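Local structure of Sso-CP2 metallo-carboxypetidase (Sulfolobus solfataricus, 4MMO) at residues A[396-408]-A[415-427]. The protein is a zinc-dependent M20-family metallo-carboxypeptidase that probably removes residues from the C-terminal ends of peptides. Numbering follows the deposited sequence.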
# COMPACT_ATOMS: atom_id res chain seq x y z
N VAL A 396 -15.60 -6.60 34.24
CA VAL A 396 -16.64 -6.12 33.35
C VAL A 396 -16.20 -4.79 32.73
O VAL A 396 -15.37 -4.08 33.29
CB VAL A 396 -17.97 -5.91 34.11
CG1 VAL A 396 -17.81 -4.88 35.21
CG2 VAL A 396 -19.10 -5.51 33.16
N SER A 397 -16.76 -4.47 31.56
CA SER A 397 -16.57 -3.16 30.96
C SER A 397 -17.93 -2.49 30.81
O SER A 397 -18.74 -2.87 29.96
CB SER A 397 -15.88 -3.27 29.61
OG SER A 397 -15.54 -1.98 29.13
N ALA A 398 -18.17 -1.49 31.64
CA ALA A 398 -19.44 -0.79 31.65
C ALA A 398 -19.27 0.58 32.28
O ALA A 398 -18.29 0.82 32.98
CB ALA A 398 -20.45 -1.58 32.42
N ILE A 399 -20.29 1.42 32.09
CA ILE A 399 -20.26 2.86 32.39
C ILE A 399 -19.60 3.58 31.22
O ILE A 399 -18.49 3.23 30.82
CB ILE A 399 -19.55 3.23 33.71
CG1 ILE A 399 -20.13 2.43 34.88
CG2 ILE A 399 -19.68 4.73 33.97
CD1 ILE A 399 -19.34 2.55 36.17
N GLY A 400 -20.29 4.57 30.68
CA GLY A 400 -19.78 5.31 29.54
C GLY A 400 -20.40 6.68 29.39
O GLY A 400 -21.63 6.83 29.40
N ALA A 401 -19.55 7.69 29.24
CA ALA A 401 -20.01 9.05 29.03
C ALA A 401 -20.46 9.24 27.59
O ALA A 401 -21.21 10.17 27.28
CB ALA A 401 -18.90 10.02 29.36
N GLY A 402 -20.00 8.35 26.71
CA GLY A 402 -20.26 8.47 25.29
C GLY A 402 -21.42 7.63 24.80
O GLY A 402 -22.17 7.05 25.59
N GLY A 403 -21.56 7.56 23.48
CA GLY A 403 -22.63 6.82 22.86
C GLY A 403 -22.32 6.48 21.41
O GLY A 403 -21.17 6.55 20.98
N TYR A 404 -23.36 6.13 20.66
CA TYR A 404 -23.23 5.76 19.26
C TYR A 404 -22.95 6.99 18.40
O TYR A 404 -22.30 6.91 17.36
CB TYR A 404 -24.52 5.09 18.79
CG TYR A 404 -24.44 4.44 17.43
CD1 TYR A 404 -23.58 3.37 17.19
CD2 TYR A 404 -25.24 4.88 16.38
CE1 TYR A 404 -23.51 2.77 15.95
CE2 TYR A 404 -25.17 4.28 15.13
CZ TYR A 404 -24.31 3.22 14.92
OH TYR A 404 -24.24 2.63 13.69
N TYR A 405 -23.46 8.13 18.86
CA TYR A 405 -23.31 9.41 18.17
C TYR A 405 -21.91 9.98 18.30
O TYR A 405 -21.57 10.96 17.63
CB TYR A 405 -24.29 10.42 18.77
CG TYR A 405 -24.05 10.65 20.25
CD1 TYR A 405 -23.14 11.62 20.68
CD2 TYR A 405 -24.71 9.90 21.22
CE1 TYR A 405 -22.91 11.83 22.02
CE2 TYR A 405 -24.47 10.11 22.57
CZ TYR A 405 -23.57 11.07 22.96
OH TYR A 405 -23.34 11.28 24.31
N SER A 406 -21.09 9.38 19.16
CA SER A 406 -19.88 10.02 19.66
C SER A 406 -18.72 10.16 18.67
O SER A 406 -17.82 10.96 18.90
CB SER A 406 -19.39 9.30 20.91
OG SER A 406 -20.21 9.62 22.03
N ASN A 407 -18.73 9.39 17.59
CA ASN A 407 -17.66 9.44 16.60
C ASN A 407 -16.27 9.23 17.22
O ASN A 407 -15.32 9.96 16.91
CB ASN A 407 -17.69 10.76 15.82
CG ASN A 407 -18.81 10.80 14.79
OD1 ASN A 407 -19.12 9.79 14.15
ND2 ASN A 407 -19.40 11.97 14.61
N ALA A 408 -16.15 8.24 18.10
CA ALA A 408 -14.85 7.87 18.64
C ALA A 408 -14.01 7.23 17.54
O ALA A 408 -14.53 6.49 16.70
CB ALA A 408 -15.02 6.91 19.81
N ILE A 415 -19.43 14.11 23.15
CA ILE A 415 -20.39 13.47 24.05
C ILE A 415 -21.48 14.46 24.47
O ILE A 415 -21.21 15.65 24.65
CB ILE A 415 -19.71 12.88 25.31
CG1 ILE A 415 -19.00 13.96 26.13
CG2 ILE A 415 -18.73 11.79 24.92
CD1 ILE A 415 -18.89 13.63 27.59
N LYS A 416 -22.70 13.98 24.62
CA LYS A 416 -23.78 14.80 25.16
C LYS A 416 -23.46 15.10 26.61
O LYS A 416 -23.10 14.21 27.38
CB LYS A 416 -25.12 14.08 25.05
CG LYS A 416 -25.61 13.88 23.62
CD LYS A 416 -26.91 13.10 23.58
CE LYS A 416 -27.23 12.63 22.17
NZ LYS A 416 -28.46 11.80 22.12
N ILE A 417 -23.60 16.37 26.98
CA ILE A 417 -23.34 16.79 28.35
C ILE A 417 -24.25 16.02 29.32
O ILE A 417 -23.83 15.67 30.42
CB ILE A 417 -23.52 18.32 28.51
CG1 ILE A 417 -22.39 19.04 27.77
CG2 ILE A 417 -23.55 18.73 29.99
CD1 ILE A 417 -22.42 20.56 27.85
N ASP A 418 -25.48 15.75 28.90
CA ASP A 418 -26.42 15.00 29.73
C ASP A 418 -25.96 13.56 29.94
O ASP A 418 -26.22 12.97 30.99
CB ASP A 418 -27.82 15.02 29.11
CG ASP A 418 -28.46 16.40 29.15
OD1 ASP A 418 -28.00 17.27 29.92
OD2 ASP A 418 -29.45 16.62 28.41
N ASP A 419 -25.28 13.00 28.94
CA ASP A 419 -24.76 11.64 29.06
C ASP A 419 -23.58 11.60 30.02
O ASP A 419 -23.33 10.58 30.67
CB ASP A 419 -24.36 11.08 27.70
CG ASP A 419 -25.55 10.79 26.81
OD1 ASP A 419 -26.69 10.80 27.32
OD2 ASP A 419 -25.35 10.54 25.60
N TYR A 420 -22.86 12.71 30.12
CA TYR A 420 -21.74 12.81 31.06
C TYR A 420 -22.27 12.77 32.49
O TYR A 420 -21.70 12.11 33.35
CB TYR A 420 -20.95 14.10 30.82
CG TYR A 420 -19.89 14.36 31.87
CD1 TYR A 420 -18.90 13.43 32.15
CD2 TYR A 420 -19.88 15.56 32.58
CE1 TYR A 420 -17.93 13.67 33.10
CE2 TYR A 420 -18.91 15.81 33.54
CZ TYR A 420 -17.94 14.86 33.79
OH TYR A 420 -16.97 15.11 34.74
N TYR A 421 -23.37 13.47 32.72
CA TYR A 421 -23.98 13.52 34.05
C TYR A 421 -24.62 12.19 34.42
O TYR A 421 -24.58 11.78 35.58
CB TYR A 421 -25.00 14.66 34.14
CG TYR A 421 -24.36 16.03 34.15
CD1 TYR A 421 -23.45 16.37 35.15
CD2 TYR A 421 -24.66 16.97 33.18
CE1 TYR A 421 -22.86 17.62 35.17
CE2 TYR A 421 -24.07 18.22 33.20
CZ TYR A 421 -23.17 18.54 34.19
OH TYR A 421 -22.58 19.78 34.22
N LYS A 422 -25.21 11.50 33.44
CA LYS A 422 -25.78 10.18 33.71
C LYS A 422 -24.68 9.18 34.03
O LYS A 422 -24.90 8.24 34.80
CB LYS A 422 -26.60 9.67 32.52
CG LYS A 422 -27.97 10.31 32.36
CD LYS A 422 -28.86 9.43 31.50
CE LYS A 422 -30.07 10.18 30.97
NZ LYS A 422 -30.62 9.52 29.75
N ALA A 423 -23.50 9.38 33.45
CA ALA A 423 -22.39 8.46 33.66
C ALA A 423 -21.88 8.56 35.09
O ALA A 423 -21.63 7.54 35.74
CB ALA A 423 -21.26 8.74 32.67
N ILE A 424 -21.73 9.78 35.58
CA ILE A 424 -21.39 10.01 36.98
C ILE A 424 -22.41 9.30 37.86
O ILE A 424 -22.07 8.62 38.82
CB ILE A 424 -21.39 11.52 37.32
CG1 ILE A 424 -20.29 12.25 36.55
CG2 ILE A 424 -21.20 11.75 38.83
CD1 ILE A 424 -20.38 13.76 36.59
N LYS A 425 -23.68 9.47 37.49
CA LYS A 425 -24.81 8.93 38.23
C LYS A 425 -24.79 7.40 38.23
O LYS A 425 -24.97 6.77 39.27
CB LYS A 425 -26.08 9.47 37.58
CG LYS A 425 -27.36 9.24 38.32
CD LYS A 425 -28.44 10.04 37.62
CE LYS A 425 -29.83 9.75 38.12
NZ LYS A 425 -30.83 10.51 37.32
N HIS A 426 -24.55 6.82 37.05
CA HIS A 426 -24.41 5.37 36.91
C HIS A 426 -23.31 4.83 37.81
O HIS A 426 -23.46 3.78 38.42
CB HIS A 426 -24.12 5.02 35.45
CG HIS A 426 -24.10 3.55 35.17
ND1 HIS A 426 -23.78 3.03 33.93
CD2 HIS A 426 -24.37 2.48 35.95
CE1 HIS A 426 -23.85 1.72 33.96
NE2 HIS A 426 -24.20 1.35 35.19
N THR A 427 -22.20 5.56 37.90
CA THR A 427 -21.07 5.11 38.70
C THR A 427 -21.41 5.14 40.18
O THR A 427 -21.06 4.23 40.93
CB THR A 427 -19.82 5.98 38.47
OG1 THR A 427 -19.50 6.03 37.07
CG2 THR A 427 -18.64 5.43 39.26
O HOH W 1 -23.14 4.47 31.51
O HOH W 2 -24.44 8.13 29.72
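Tyr405 OH is gripped twice: it donates to Asp419 OD2 at 2.5 Å and accepts from Lys416 N at 2.8 Å, the latter nearly straight (N-H...O 166°). The carboxylate is met on its anti side, 19° out of plane. Because Lys416 is the N-cap residue and Asp419 lies in the first turn, the phenol pins the loop to the helix start. Lys416 CE lies over one ring face in a CH-pi contact, 3.9 Å from the centroid; Ser406 OG sits over the opposite face, toward the rim, while Ile415 CA meets the edge. Beyond it, Ala401 CB packs against Ile415 CD1 at 4.0 Å, and Ala423 CB approaches Ala401 CA at 3.9 Å. Two waters span the gap: one donates to Gly400 O and Asp419 O; the other accepts from Gly400 N and bonds His426 ND1, lying in the imidazole plane. With chi1 at -53°, Ile399 CG1 covers a face of that imidazole, while CG2 touches Thr427 OG1 at 3.4 Å; this hydroxyl donates to Ala423 O at 2.9 Å. Within the M20 peptidase region, near the zinc ligands Asp104 and Glu163, the loop leads from strand 395-396 to strand 414-416 against helix 417-433; helix 102-121 contacts Ser406, Tyr420 and Thr427, and helix 354-367 contacts His426.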